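Local coordinates for putative exported protein (Bordetella pertussis, PDB 2DVZ) that binds L-glutamate in the periplasm, probably as the solute receptor of a tripartite tricarboxylate transporter-like uptake system, at residues A[116-121]-A[195-200]; A[214-219]-A[238-243]; A[199-204]-A[218-223]. All blocks are in the same frame, centred on the assembly; numbering follows the deposited sequence.

Contacts 1 and 2 meet at the central sheet around strand 106-121, and both reach the bound glutamate, through Asn196 and Tyr243. Contact 1 is fully buried and held mainly by backbone hydrogen bonds between strands. Contact 2 is partly buried. There a side-chain amide, not strand pairing, ties the loop after strand 210-215 to the loop that leads into strand 241-248. Contact 3 lies further from the centre of the chain and has no hydrogen bond between its segments; between residues 199-204 and 218-223 only apolar side chains meet. Contacts 1 and 3 share helix 197-205, and Leu197 packs against Ile204, Ile220 and Ile223. Contacts 2 and 3 share Thr218 and Arg219.

Contact 1 (A[116-121]-A[195-200]). With GLU (glutamic acid), chain G.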
ATOM      1  N   ALA A 116      -5.289   2.807   5.479  1.00 11.35           N
ATOM      2  CA  ALA A 116      -4.474   3.328   6.580  1.00 10.84           C
ATOM      3  C   ALA A 116      -3.126   2.656   6.580  1.00 10.57           C
ATOM      4  O   ALA A 116      -3.014   1.464   6.269  1.00 10.20           O
ATOM      5  CB  ALA A 116      -5.167   3.088   7.948  1.00 10.45           C
ATOM      6  N   ASN A 117      -2.105   3.435   6.921  1.00 11.01           N
ATOM      7  CA  ASN A 117      -0.815   2.881   7.297  1.00 10.98           C
ATOM      8  C   ASN A 117      -0.700   2.791   8.831  1.00 10.86           C
ATOM      9  O   ASN A 117      -1.522   3.364   9.571  1.00 11.72           O
ATOM     10  CB  ASN A 117       0.330   3.680   6.679  1.00 11.17           C
ATOM     11  CG  ASN A 117       0.509   3.428   5.190  1.00 11.76           C
ATOM     12  OD1 ASN A 117       1.322   4.103   4.536  1.00 14.21           O
ATOM     13  ND2 ASN A 117      -0.216   2.465   4.647  1.00 11.41           N
ATOM     14  N   VAL A 118       0.278   2.030   9.296  1.00  9.98           N
ATOM     15  CA  VAL A 118       0.403   1.711  10.715  1.00  8.90           C
ATOM     16  C   VAL A 118       1.859   1.535  11.065  1.00  8.87           C
ATOM     17  O   VAL A 118       2.595   0.961  10.278  1.00  8.86           O
ATOM     18  CB  VAL A 118      -0.410   0.429  11.109  1.00  8.69           C
ATOM     19  CG1 VAL A 118       0.102  -0.894  10.382  1.00  5.05           C
ATOM     20  CG2 VAL A 118      -0.542   0.289  12.660  1.00  5.21           C
ATOM     21  N   VAL A 119       2.273   2.038  12.231  1.00  8.76           N
ATOM     22  CA  VAL A 119       3.559   1.635  12.810  1.00  8.95           C
ATOM     23  C   VAL A 119       3.245   0.687  13.980  1.00  9.79           C
ATOM     24  O   VAL A 119       2.510   1.031  14.914  1.00  9.97           O
ATOM     25  CB  VAL A 119       4.528   2.836  13.169  1.00  9.51           C
ATOM     26  CG1 VAL A 119       3.932   3.826  14.199  1.00  8.84           C
ATOM     27  CG2 VAL A 119       5.915   2.338  13.610  1.00  8.01           C
ATOM     28  N   ALA A 120       3.782  -0.528  13.898  1.00  9.14           N
ATOM     29  CA  ALA A 120       3.532  -1.496  14.916  1.00  9.13           C
ATOM     30  C   ALA A 120       4.843  -2.063  15.470  1.00  9.43           C
ATOM     31  O   ALA A 120       5.945  -1.935  14.844  1.00  8.48           O
ATOM     32  CB  ALA A 120       2.599  -2.619  14.385  1.00  9.05           C
ATOM     33  N   VAL A 121       4.731  -2.636  16.672  1.00  8.98           N
ATOM     34  CA  VAL A 121       5.881  -3.217  17.329  1.00  9.49           C
ATOM     35  C   VAL A 121       5.605  -4.678  17.704  1.00 10.23           C
ATOM     36  O   VAL A 121       4.455  -5.117  17.863  1.00 10.34           O
ATOM     37  CB  VAL A 121       6.446  -2.365  18.542  1.00  9.10           C
ATOM     38  CG1 VAL A 121       6.929  -1.036  18.101  1.00  6.74           C
ATOM     39  CG2 VAL A 121       5.427  -2.206  19.683  1.00  9.54           C
ATOM     40  N   ASP A 195       3.811  -0.655   8.111  1.00 11.32           N
ATOM     41  CA  ASP A 195       2.945  -1.370   7.202  1.00 11.26           C
ATOM     42  C   ASP A 195       1.716  -0.570   6.768  1.00 11.71           C
ATOM     43  O   ASP A 195       1.399   0.501   7.330  1.00 10.95           O
ATOM     44  CB  ASP A 195       2.495  -2.698   7.825  1.00 11.29           C
ATOM     45  CG  ASP A 195       2.071  -3.720   6.784  1.00 12.49           C
ATOM     46  OD1 ASP A 195       2.275  -3.465   5.570  1.00 14.48           O
ATOM     47  OD2 ASP A 195       1.533  -4.779   7.175  1.00 12.67           O
ATOM     48  N   ASN A 196       1.066  -1.099   5.726  1.00 11.84           N
ATOM     49  CA  ASN A 196      -0.270  -0.721   5.360  1.00 11.81           C
ATOM     50  C   ASN A 196      -1.095  -1.596   6.258  1.00 11.78           C
ATOM     51  O   ASN A 196      -0.787  -2.766   6.458  1.00 12.45           O
ATOM     52  CB  ASN A 196      -0.571  -1.022   3.868  1.00 12.30           C
ATOM     53  CG  ASN A 196       0.656  -0.768   2.921  1.00 11.68           C
ATOM     54  OD1 ASN A 196       1.205  -1.717   2.357  1.00 13.33           O
ATOM     55  ND2 ASN A 196       1.065   0.480   2.764  1.00  8.16           N
ATOM     56  N   LEU A 197      -2.155  -1.025   6.810  1.00 11.84           N
ATOM     57  CA  LEU A 197      -2.894  -1.663   7.902  1.00 10.95           C
ATOM     58  C   LEU A 197      -3.464  -3.075   7.623  1.00 10.74           C
ATOM     59  O   LEU A 197      -3.286  -3.957   8.455  1.00 11.78           O
ATOM     60  CB  LEU A 197      -3.908  -0.660   8.523  1.00 10.96           C
ATOM     61  CG  LEU A 197      -4.701  -1.032   9.801  1.00 11.26           C
ATOM     62  CD1 LEU A 197      -3.828  -1.709  10.944  1.00  9.17           C
ATOM     63  CD2 LEU A 197      -5.464   0.190  10.293  1.00  9.36           C
ATOM     64  N   PRO A 198      -4.132  -3.308   6.469  1.00 10.13           N
ATOM     65  CA  PRO A 198      -4.730  -4.639   6.244  1.00  9.96           C
ATOM     66  C   PRO A 198      -3.887  -5.906   6.520  1.00 10.68           C
ATOM     67  O   PRO A 198      -4.460  -6.890   7.000  1.00 11.13           O
ATOM     68  CB  PRO A 198      -5.207  -4.575   4.786  1.00  8.41           C
ATOM     69  CG  PRO A 198      -5.484  -3.123   4.600  1.00  8.80           C
ATOM     70  CD  PRO A 198      -4.439  -2.397   5.346  1.00  9.54           C
ATOM     71  N   SER A 199      -2.590  -5.915   6.189  1.00 11.83           N
ATOM     72  CA  SER A 199      -1.745  -7.113   6.407  1.00 13.07           C
ATOM     73  C   SER A 199      -1.321  -7.294   7.867  1.00 13.91           C
ATOM     74  O   SER A 199      -1.078  -8.424   8.320  1.00 15.16           O
ATOM     75  CB  SER A 199      -0.491  -7.134   5.500  1.00 12.81           C
ATOM     76  OG  SER A 199       0.020  -5.834   5.299  1.00 13.19           O
ATOM     77  N   SER A 200      -1.209  -6.187   8.596  1.00 13.93           N
ATOM     78  CA  SER A 200      -0.873  -6.249   9.993  1.00 13.55           C
ATOM     79  C   SER A 200      -2.128  -6.434  10.834  1.00 13.42           C
ATOM     80  O   SER A 200      -2.042  -6.914  11.945  1.00 12.49           O
ATOM     81  CB  SER A 200      -0.129  -4.965  10.399  1.00 13.72           C
ATOM     82  OG  SER A 200       1.213  -4.963   9.893  1.00 14.79           O
TER
HETATM   83  N   GLU G1055       4.052  -1.181   0.297  1.00 11.71           N
HETATM   84  CA  GLU G1055       2.987  -1.491  -0.676  1.00 11.29           C
HETATM   85  C   GLU G1055       2.116  -0.282  -0.972  1.00 12.00           C
HETATM   86  O   GLU G1055       0.911  -0.213  -0.711  1.00 12.47           O
HETATM   87  CB  GLU G1055       2.196  -2.721  -0.243  1.00 11.17           C
HETATM   88  CG  GLU G1055       3.111  -3.856   0.250  1.00  8.76           C
HETATM   89  CD  GLU G1055       2.558  -5.233   0.023  1.00  9.91           C
HETATM   90  OE1 GLU G1055       1.452  -5.309  -0.552  1.00 10.90           O
HETATM   91  OE2 GLU G1055       3.240  -6.255   0.391  1.00 10.40           O
HETATM   92  OXT GLU G1055       2.634   0.679  -1.564  1.00 12.13           O
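Asp195 holds CG anti to its backbone N (chi1 -157°), which turns the carboxylate away from strand 117-121 and toward the first turn of helix 197-205. Leu197 also has CG anti to N (chi1 -173°), and its two methyls divide between two partners. Leu197 CD2 meets Ala116 CB at 3.7 Å, and Leu197 CD1 lies 4.0 Å from Val118 CB. Val118 CG1 sits in the crowded position between N and the carbonyl carbon, alongside Asp195 CB. The backbones form an antiparallel bridge. Val118 N donates to Asp195 O at 2.7 Å, and Asp195 N returns a nearly straight bond to Val118 O at 3.0 Å. A third bond, from Leu197 N to Ala116 O at 2.7 Å, carries the pairing past the strand end into the helix. Asp195 OD2 accepts two hydroxyls: Ser199 OG at 2.6 Å on its syn lone pair and Ser200 OG at 2.7 Å on its anti lone pair. Asp195 OD1 is hydrogen-bonded to Ser178 OG. This strand-to-helix turn belongs to the periplasmic binding protein fold and places Asn196 beside the bound glutamate. Three hydroxyls around one buried carboxylate would probably stabilise its charged form and hold the turn next to the ligand.

Contact 2 (A[214-219]-A[238-243]). With GLU (glutamic acid), chain G.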
ATOM      1  N   ILE A 214      -1.706   4.944  13.626  1.00  9.85           N
ATOM      2  CA  ILE A 214      -2.198   4.631  12.281  1.00 10.07           C
ATOM      3  C   ILE A 214      -2.176   5.935  11.495  1.00 10.47           C
ATOM      4  O   ILE A 214      -2.281   7.022  12.099  1.00 10.28           O
ATOM      5  CB  ILE A 214      -3.650   3.991  12.240  1.00 10.22           C
ATOM      6  CG1 ILE A 214      -4.700   4.890  12.911  1.00 10.28           C
ATOM      7  CG2 ILE A 214      -3.669   2.588  12.823  1.00  9.46           C
ATOM      8  CD1 ILE A 214      -6.151   4.492  12.569  1.00  9.99           C
ATOM      9  N   ALA A 215      -1.990   5.838  10.180  1.00 10.41           N
ATOM     10  CA  ALA A 215      -2.138   7.019   9.312  1.00 11.27           C
ATOM     11  C   ALA A 215      -3.554   7.041   8.667  1.00 11.58           C
ATOM     12  O   ALA A 215      -3.884   6.240   7.816  1.00 11.89           O
ATOM     13  CB  ALA A 215      -1.014   7.114   8.278  1.00 10.64           C
ATOM     14  N   TRP A 216      -4.393   7.941   9.143  1.00 12.43           N
ATOM     15  CA  TRP A 216      -5.820   7.925   8.845  1.00 12.80           C
ATOM     16  C   TRP A 216      -6.409   9.220   9.408  1.00 13.07           C
ATOM     17  O   TRP A 216      -5.825   9.827  10.317  1.00 13.00           O
ATOM     18  CB  TRP A 216      -6.471   6.695   9.478  1.00 12.35           C
ATOM     19  CG  TRP A 216      -7.759   6.256   8.856  1.00 12.78           C
ATOM     20  CD1 TRP A 216      -8.993   6.171   9.475  1.00 13.19           C
ATOM     21  CD2 TRP A 216      -7.965   5.815   7.495  1.00 12.09           C
ATOM     22  NE1 TRP A 216      -9.939   5.700   8.591  1.00 13.40           N
ATOM     23  CE2 TRP A 216      -9.339   5.475   7.371  1.00 14.20           C
ATOM     24  CE3 TRP A 216      -7.129   5.672   6.383  1.00  9.71           C
ATOM     25  CZ2 TRP A 216      -9.888   5.007   6.167  1.00 13.50           C
ATOM     26  CZ3 TRP A 216      -7.669   5.235   5.186  1.00 12.71           C
ATOM     27  CH2 TRP A 216      -9.037   4.892   5.088  1.00 13.39           C
ATOM     28  N   PRO A 217      -7.532   9.690   8.838  1.00 13.59           N
ATOM     29  CA  PRO A 217      -8.132  10.903   9.419  1.00 14.17           C
ATOM     30  C   PRO A 217      -8.616  10.746  10.847  1.00 13.31           C
ATOM     31  O   PRO A 217      -8.592  11.687  11.593  1.00 14.60           O
ATOM     32  CB  PRO A 217      -9.317  11.223   8.457  1.00 14.27           C
ATOM     33  CG  PRO A 217      -8.983  10.519   7.183  1.00 15.21           C
ATOM     34  CD  PRO A 217      -8.246   9.251   7.624  1.00 14.22           C
ATOM     35  N   THR A 218      -9.054   9.571  11.230  1.00 13.08           N
ATOM     36  CA  THR A 218      -9.548   9.374  12.559  1.00 13.78           C
ATOM     37  C   THR A 218      -9.061   8.021  13.059  1.00 13.19           C
ATOM     38  O   THR A 218      -8.471   7.246  12.287  1.00 12.93           O
ATOM     39  CB  THR A 218     -11.131   9.437  12.639  1.00 13.78           C
ATOM     40  OG1 THR A 218     -11.713   8.291  12.015  1.00 15.44           O
ATOM     41  CG2 THR A 218     -11.694  10.711  11.995  1.00 14.77           C
ATOM     42  N   ARG A 219      -9.307   7.759  14.345  1.00 12.30           N
ATOM     43  CA  ARG A 219      -9.283   6.400  14.878  1.00 11.50           C
ATOM     44  C   ARG A 219     -10.243   5.469  14.135  1.00 11.89           C
ATOM     45  O   ARG A 219     -11.313   5.883  13.655  1.00 12.25           O
ATOM     46  CB  ARG A 219      -9.615   6.405  16.375  1.00 10.90           C
ATOM     47  CG  ARG A 219      -8.635   7.275  17.202  1.00 10.91           C
ATOM     48  CD  ARG A 219      -9.159   7.543  18.656  1.00 10.37           C
ATOM     49  NE  ARG A 219      -8.168   8.284  19.411  1.00  5.69           N
ATOM     50  CZ  ARG A 219      -7.226   7.702  20.161  1.00  8.82           C
ATOM     51  NH1 ARG A 219      -7.194   6.360  20.286  1.00  7.39           N
ATOM     52  NH2 ARG A 219      -6.318   8.456  20.804  1.00  8.06           N
ATOM     53  N   ASN A 238       0.618  11.716   8.996  1.00 14.73           N
ATOM     54  CA  ASN A 238      -0.713  11.150   8.936  1.00 15.32           C
ATOM     55  C   ASN A 238      -1.267  10.996   7.511  1.00 15.26           C
ATOM     56  O   ASN A 238      -2.389  11.409   7.221  1.00 15.46           O
ATOM     57  CB  ASN A 238      -1.647  11.990   9.824  1.00 15.54           C
ATOM     58  CG  ASN A 238      -2.862  11.230  10.268  1.00 15.95           C
ATOM     59  OD1 ASN A 238      -2.828   9.988  10.410  1.00 16.09           O
ATOM     60  ND2 ASN A 238      -3.968  11.965  10.498  1.00 14.18           N
ATOM     61  N   GLN A 239      -0.476  10.359   6.644  1.00 15.39           N
ATOM     62  CA  GLN A 239      -0.798  10.148   5.219  1.00 15.26           C
ATOM     63  C   GLN A 239      -1.192   8.695   4.903  1.00 13.92           C
ATOM     64  O   GLN A 239      -0.384   7.779   4.995  1.00 14.66           O
ATOM     65  CB  GLN A 239       0.375  10.572   4.332  1.00 15.66           C
ATOM     66  CG  GLN A 239       0.729  12.040   4.459  1.00 20.58           C
ATOM     67  CD  GLN A 239      -0.265  12.998   3.732  1.00 26.48           C
ATOM     68  OE1 GLN A 239      -1.281  12.564   3.123  1.00 25.90           O
ATOM     69  NE2 GLN A 239       0.026  14.320   3.825  1.00 28.68           N
ATOM     70  N   PRO A 240      -2.454   8.467   4.554  1.00 12.97           N
ATOM     71  CA  PRO A 240      -2.785   7.119   4.099  1.00 11.99           C
ATOM     72  C   PRO A 240      -2.333   6.836   2.664  1.00 11.36           C
ATOM     73  O   PRO A 240      -1.788   7.713   1.967  1.00 10.46           O
ATOM     74  CB  PRO A 240      -4.299   7.083   4.197  1.00 11.99           C
ATOM     75  CG  PRO A 240      -4.744   8.528   4.205  1.00 12.22           C
ATOM     76  CD  PRO A 240      -3.613   9.375   4.612  1.00 12.73           C
ATOM     77  N   VAL A 241      -2.573   5.602   2.248  1.00 11.21           N
ATOM     78  CA  VAL A 241      -2.317   5.152   0.881  1.00 10.05           C
ATOM     79  C   VAL A 241      -3.655   4.725   0.220  1.00 10.75           C
ATOM     80  O   VAL A 241      -4.754   5.092   0.703  1.00 10.67           O
ATOM     81  CB  VAL A 241      -1.225   4.030   0.855  1.00  9.53           C
ATOM     82  CG1 VAL A 241       0.068   4.553   1.420  1.00  7.24           C
ATOM     83  CG2 VAL A 241      -1.677   2.729   1.565  1.00  7.12           C
ATOM     84  N   TRP A 242      -3.559   3.978  -0.878  1.00 10.50           N
ATOM     85  CA  TRP A 242      -4.716   3.495  -1.622  1.00 11.47           C
ATOM     86  C   TRP A 242      -4.284   2.367  -2.547  1.00 12.48           C
ATOM     87  O   TRP A 242      -3.079   2.169  -2.785  1.00 13.42           O
ATOM     88  CB  TRP A 242      -5.481   4.600  -2.411  1.00 10.86           C
ATOM     89  CG  TRP A 242      -4.645   5.678  -3.158  1.00 10.13           C
ATOM     90  CD1 TRP A 242      -4.717   7.012  -2.952  1.00  8.97           C
ATOM     91  CD2 TRP A 242      -3.663   5.486  -4.209  1.00  9.59           C
ATOM     92  NE1 TRP A 242      -3.864   7.674  -3.793  1.00  9.63           N
ATOM     93  CE2 TRP A 242      -3.215   6.769  -4.594  1.00  9.19           C
ATOM     94  CE3 TRP A 242      -3.136   4.355  -4.869  1.00 10.98           C
ATOM     95  CZ2 TRP A 242      -2.206   6.976  -5.582  1.00  8.14           C
ATOM     96  CZ3 TRP A 242      -2.111   4.552  -5.867  1.00  9.92           C
ATOM     97  CH2 TRP A 242      -1.673   5.867  -6.207  1.00  8.93           C
ATOM     98  N   TYR A 243      -5.282   1.618  -3.010  1.00 12.60           N
ATOM     99  CA  TYR A 243      -5.120   0.522  -3.955  1.00 13.40           C
ATOM    100  C   TYR A 243      -6.129   0.666  -5.088  1.00 13.35           C
ATOM    101  O   TYR A 243      -7.293   0.900  -4.842  1.00 13.43           O
ATOM    102  CB  TYR A 243      -5.284  -0.841  -3.235  1.00 13.45           C
ATOM    103  CG  TYR A 243      -4.208  -0.965  -2.193  1.00 14.19           C
ATOM    104  CD1 TYR A 243      -2.945  -1.489  -2.535  1.00 12.79           C
ATOM    105  CD2 TYR A 243      -4.412  -0.477  -0.884  1.00 12.41           C
ATOM    106  CE1 TYR A 243      -1.916  -1.549  -1.592  1.00 12.25           C
ATOM    107  CE2 TYR A 243      -3.398  -0.561   0.078  1.00 10.89           C
ATOM    108  CZ  TYR A 243      -2.151  -1.075  -0.282  1.00 12.38           C
ATOM    109  OH  TYR A 243      -1.142  -1.133   0.655  1.00 12.23           O
TER
HETATM  110  N   GLU G1055       4.052  -1.181   0.297  1.00 11.71           N
HETATM  111  CA  GLU G1055       2.987  -1.491  -0.676  1.00 11.29           C
HETATM  112  C   GLU G1055       2.116  -0.282  -0.972  1.00 12.00           C
HETATM  113  O   GLU G1055       0.911  -0.213  -0.711  1.00 12.47           O
HETATM  114  CB  GLU G1055       2.196  -2.721  -0.243  1.00 11.17           C
HETATM  115  CG  GLU G1055       3.111  -3.856   0.250  1.00  8.76           C
HETATM  116  CD  GLU G1055       2.558  -5.233   0.023  1.00  9.91           C
HETATM  117  OE1 GLU G1055       1.452  -5.309  -0.552  1.00 10.90           O
HETATM  118  OE2 GLU G1055       3.240  -6.255   0.391  1.00 10.40           O
HETATM  119  OXT GLU G1055       2.634   0.679  -1.564  1.00 12.13           O
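Asn238 OD1 is gripped by one hydrogen bond across the contact, from Trp216 N at 2.9 Å. The same amide gives a second bond, from Asn238 ND2 to Trp216 O at 2.8 Å. One side chain thus takes up both backbone polar atoms of Trp216. Neither bond runs along a lone pair. Trp216 N stands about 41° above the carbonyl plane of Asn238, and ND2 stands similarly above the plane of the Trp216 carbonyl. Asn238 CG lies anti to its backbone N (chi1 -157°), which carries the amide across to segment 214-219. In the periplasmic binding protein fold seen here, this clasp joins the loop leaving strand 210-215 to the loop entering strand 241-248. Both strands flank strand 106-121 in the sheet. Next to the clasp, Ala215 CB rests 3.4 Å from Gln239 O. Pro240 CB comes to the edge of the Trp216 ring, 3.8 Å from Trp216 CE3, and the two side chains cross at about a right angle. Pro217 CD sits over one face of that indole, toward its rim. Further along, Tyr243 OH gives a weak hydrogen bond of 2.6 Å to O of the bound glutamate, which is also hydrogen-bonded to Thr33 OG1, Ser85 OG and Ser149 OG.

Contact 3 (A[199-204]-A[218-223]); sequences SSMPQI and TRIDAI. With CD (cadmium ion), chain F.
Met201, a selenomethionine, leaves helix 197-205 with CB pointing along the flank of the loop 218-223 and not at it. CG lies anti to the backbone N (chi1 -174°). The chain then bends at chi2 (66°) and again at chi3 (88°), so its end comes round to the loop. Met201 SE is the first atom to touch, 3.8 Å from Ile223 CG2. The terminal CE goes deeper. Met201 CE meets Ala222 CB at 3.6 Å and Ile223 CG1 at 3.9 Å. Met201 and Ile223 therefore approach tip to tip. Ile223 has CG1 in the crowded position between N and the carbonyl carbon, and CG2 anti to the carbonyl carbon. That methyl is shared: besides Met201 SE, Ile223 CG2 touches Ile204 CG2 at 3.9 Å, where the two isoleucines cross at about a right angle. Ile204 is one helical turn on from Met201, so one side of the helix supplies both contacts. In this periplasmic binding protein fold the helix follows strand 192-196, and the loop follows strand 210-215. Leu197 and Ile214 extend the same apolar layer inward toward the sheet. The loop is turned back on itself by a hydrogen bond from Ile223 N to Ile220 O at 2.8 Å. Exposed Asp221 binds a cadmium ion (CD) with both carboxylate oxygens, Asp221 OD2 at 2.2 Å and Asp221 OD1 at 2.7 Å, and a water O lies 2.3 Å from CD.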
ATOM      1  N   SER A 199      -2.590  -5.915   6.189  1.00 11.83           N
ATOM      2  CA  SER A 199      -1.745  -7.113   6.407  1.00 13.07           C
ATOM      3  C   SER A 199      -1.321  -7.294   7.867  1.00 13.91           C
ATOM      4  O   SER A 199      -1.078  -8.424   8.320  1.00 15.16           O
ATOM      5  CB  SER A 199      -0.491  -7.134   5.500  1.00 12.81           C
ATOM      6  OG  SER A 199       0.020  -5.834   5.299  1.00 13.19           O
ATOM      7  N   SER A 200      -1.209  -6.187   8.596  1.00 13.93           N
ATOM      8  CA  SER A 200      -0.873  -6.249   9.993  1.00 13.55           C
ATOM      9  C   SER A 200      -2.128  -6.434  10.834  1.00 13.42           C
ATOM     10  O   SER A 200      -2.042  -6.914  11.945  1.00 12.49           O
ATOM     11  CB  SER A 200      -0.129  -4.965  10.399  1.00 13.72           C
ATOM     12  OG  SER A 200       1.213  -4.963   9.893  1.00 14.79           O
HETATM   13  N   MSE A 201      -3.287  -6.038  10.314  1.00 14.38           N
HETATM   14  CA  MSE A 201      -4.552  -6.104  11.074  1.00 15.61           C
HETATM   15  C   MSE A 201      -4.860  -7.408  11.812  1.00 16.46           C
HETATM   16  O   MSE A 201      -5.189  -7.327  12.995  1.00 16.98           O
HETATM   17  CB  MSE A 201      -5.781  -5.625  10.271  1.00 15.68           C
HETATM   18  CG  MSE A 201      -7.069  -5.554  11.127  1.00 17.61           C
HETATM   19 SE   MSE A 201      -6.942  -4.140  12.570  1.00 25.70          SE
HETATM   20  CE  MSE A 201      -7.604  -2.590  11.566  1.00 21.84           C
ATOM     21  N   PRO A 202      -4.784  -8.596  11.141  1.00 16.80           N
ATOM     22  CA  PRO A 202      -5.013  -9.878  11.862  1.00 17.39           C
ATOM     23  C   PRO A 202      -4.094 -10.121  13.055  1.00 17.66           C
ATOM     24  O   PRO A 202      -4.552 -10.662  14.075  1.00 17.58           O
ATOM     25  CB  PRO A 202      -4.763 -10.952  10.782  1.00 17.34           C
ATOM     26  CG  PRO A 202      -5.062 -10.234   9.478  1.00 17.34           C
ATOM     27  CD  PRO A 202      -4.541  -8.830   9.701  1.00 17.00           C
ATOM     28  N   GLN A 203      -2.817  -9.746  12.917  1.00 17.53           N
ATOM     29  CA  GLN A 203      -1.842  -9.935  13.985  1.00 18.40           C
ATOM     30  C   GLN A 203      -2.050  -8.975  15.131  1.00 17.64           C
ATOM     31  O   GLN A 203      -1.714  -9.276  16.270  1.00 18.35           O
ATOM     32  CB  GLN A 203      -0.405  -9.773  13.490  1.00 18.76           C
ATOM     33  CG  GLN A 203      -0.057 -10.564  12.234  1.00 22.16           C
ATOM     34  CD  GLN A 203      -0.338 -12.052  12.340  1.00 25.32           C
ATOM     35  OE1 GLN A 203      -0.204 -12.673  13.417  1.00 25.92           O
ATOM     36  NE2 GLN A 203      -0.737 -12.647  11.198  1.00 27.31           N
ATOM     37  N   ILE A 204      -2.555  -7.795  14.821  1.00 17.04           N
ATOM     38  CA  ILE A 204      -2.782  -6.802  15.834  1.00 17.17           C
ATOM     39  C   ILE A 204      -3.976  -7.252  16.663  1.00 17.44           C
ATOM     40  O   ILE A 204      -3.945  -7.191  17.909  1.00 17.73           O
ATOM     41  CB  ILE A 204      -2.986  -5.405  15.189  1.00 17.07           C
ATOM     42  CG1 ILE A 204      -1.636  -4.887  14.646  1.00 16.34           C
ATOM     43  CG2 ILE A 204      -3.590  -4.416  16.157  1.00 16.15           C
ATOM     44  CD1 ILE A 204      -1.811  -3.816  13.541  1.00 13.81           C
ATOM     45  N   THR A 218      -9.054   9.571  11.230  1.00 13.08           N
ATOM     46  CA  THR A 218      -9.548   9.374  12.559  1.00 13.78           C
ATOM     47  C   THR A 218      -9.061   8.021  13.059  1.00 13.19           C
ATOM     48  O   THR A 218      -8.471   7.246  12.287  1.00 12.93           O
ATOM     49  CB  THR A 218     -11.131   9.437  12.639  1.00 13.78           C
ATOM     50  OG1 THR A 218     -11.713   8.291  12.015  1.00 15.44           O
ATOM     51  CG2 THR A 218     -11.694  10.711  11.995  1.00 14.77           C
ATOM     52  N   ARG A 219      -9.307   7.759  14.345  1.00 12.30           N
ATOM     53  CA  ARG A 219      -9.283   6.400  14.878  1.00 11.50           C
ATOM     54  C   ARG A 219     -10.243   5.469  14.135  1.00 11.89           C
ATOM     55  O   ARG A 219     -11.313   5.883  13.655  1.00 12.25           O
ATOM     56  CB  ARG A 219      -9.615   6.405  16.375  1.00 10.90           C
ATOM     57  CG  ARG A 219      -8.635   7.275  17.202  1.00 10.91           C
ATOM     58  CD  ARG A 219      -9.159   7.543  18.656  1.00 10.37           C
ATOM     59  NE  ARG A 219      -8.168   8.284  19.411  1.00  5.69           N
ATOM     60  CZ  ARG A 219      -7.226   7.702  20.161  1.00  8.82           C
ATOM     61  NH1 ARG A 219      -7.194   6.360  20.286  1.00  7.39           N
ATOM     62  NH2 ARG A 219      -6.318   8.456  20.804  1.00  8.06           N
ATOM     63  N   ILE A 220      -9.870   4.201  14.102  1.00 12.15           N
ATOM     64  CA  ILE A 220     -10.581   3.173  13.386  1.00 12.81           C
ATOM     65  C   ILE A 220     -11.258   2.185  14.380  1.00 13.97           C
ATOM     66  O   ILE A 220     -10.631   1.692  15.272  1.00 13.02           O
ATOM     67  CB  ILE A 220      -9.598   2.470  12.396  1.00 12.60           C
ATOM     68  CG1 ILE A 220      -9.395   3.351  11.165  1.00 11.91           C
ATOM     69  CG2 ILE A 220     -10.070   1.103  11.994  1.00 11.49           C
ATOM     70  CD1 ILE A 220      -8.295   2.819  10.097  1.00 12.04           C
ATOM     71  N   ASP A 221     -12.549   1.906  14.175  1.00 15.72           N
ATOM     72  CA  ASP A 221     -13.362   1.094  15.074  1.00 16.89           C
ATOM     73  C   ASP A 221     -12.800  -0.272  15.416  1.00 17.07           C
ATOM     74  O   ASP A 221     -13.007  -0.766  16.540  1.00 18.75           O
ATOM     75  CB  ASP A 221     -14.772   0.923  14.500  1.00 17.27           C
ATOM     76  CG  ASP A 221     -15.578   2.192  14.548  1.00 19.00           C
ATOM     77  OD1 ASP A 221     -15.211   3.172  15.245  1.00 19.28           O
ATOM     78  OD2 ASP A 221     -16.617   2.208  13.877  1.00 21.98           O
ATOM     79  N   ALA A 222     -12.122  -0.885  14.456  1.00 15.99           N
ATOM     80  CA  ALA A 222     -11.471  -2.171  14.649  1.00 14.91           C
ATOM     81  C   ALA A 222     -10.466  -2.080  15.746  1.00 14.36           C
ATOM     82  O   ALA A 222     -10.248  -3.062  16.463  1.00 15.32           O
ATOM     83  CB  ALA A 222     -10.745  -2.600  13.355  1.00 15.03           C
ATOM     84  N   ILE A 223      -9.794  -0.928  15.853  1.00 13.13           N
ATOM     85  CA  ILE A 223      -8.686  -0.761  16.806  1.00 12.06           C
ATOM     86  C   ILE A 223      -8.742   0.653  17.406  1.00 11.76           C
ATOM     87  O   ILE A 223      -7.804   1.460  17.291  1.00 11.04           O
ATOM     88  CB  ILE A 223      -7.292  -1.065  16.158  1.00 12.53           C
ATOM     89  CG1 ILE A 223      -7.168  -0.384  14.772  1.00 13.19           C
ATOM     90  CG2 ILE A 223      -7.014  -2.598  16.038  1.00 11.43           C
ATOM     91  CD1 ILE A 223      -5.673  -0.234  14.259  1.00 11.47           C
TER
HETATM   92 CD    CD F1005     -17.848   3.727  14.917  0.50 18.62          CD
HETATM   93  O   HOH W   1     -18.819   2.809  16.734  1.00 10.74           O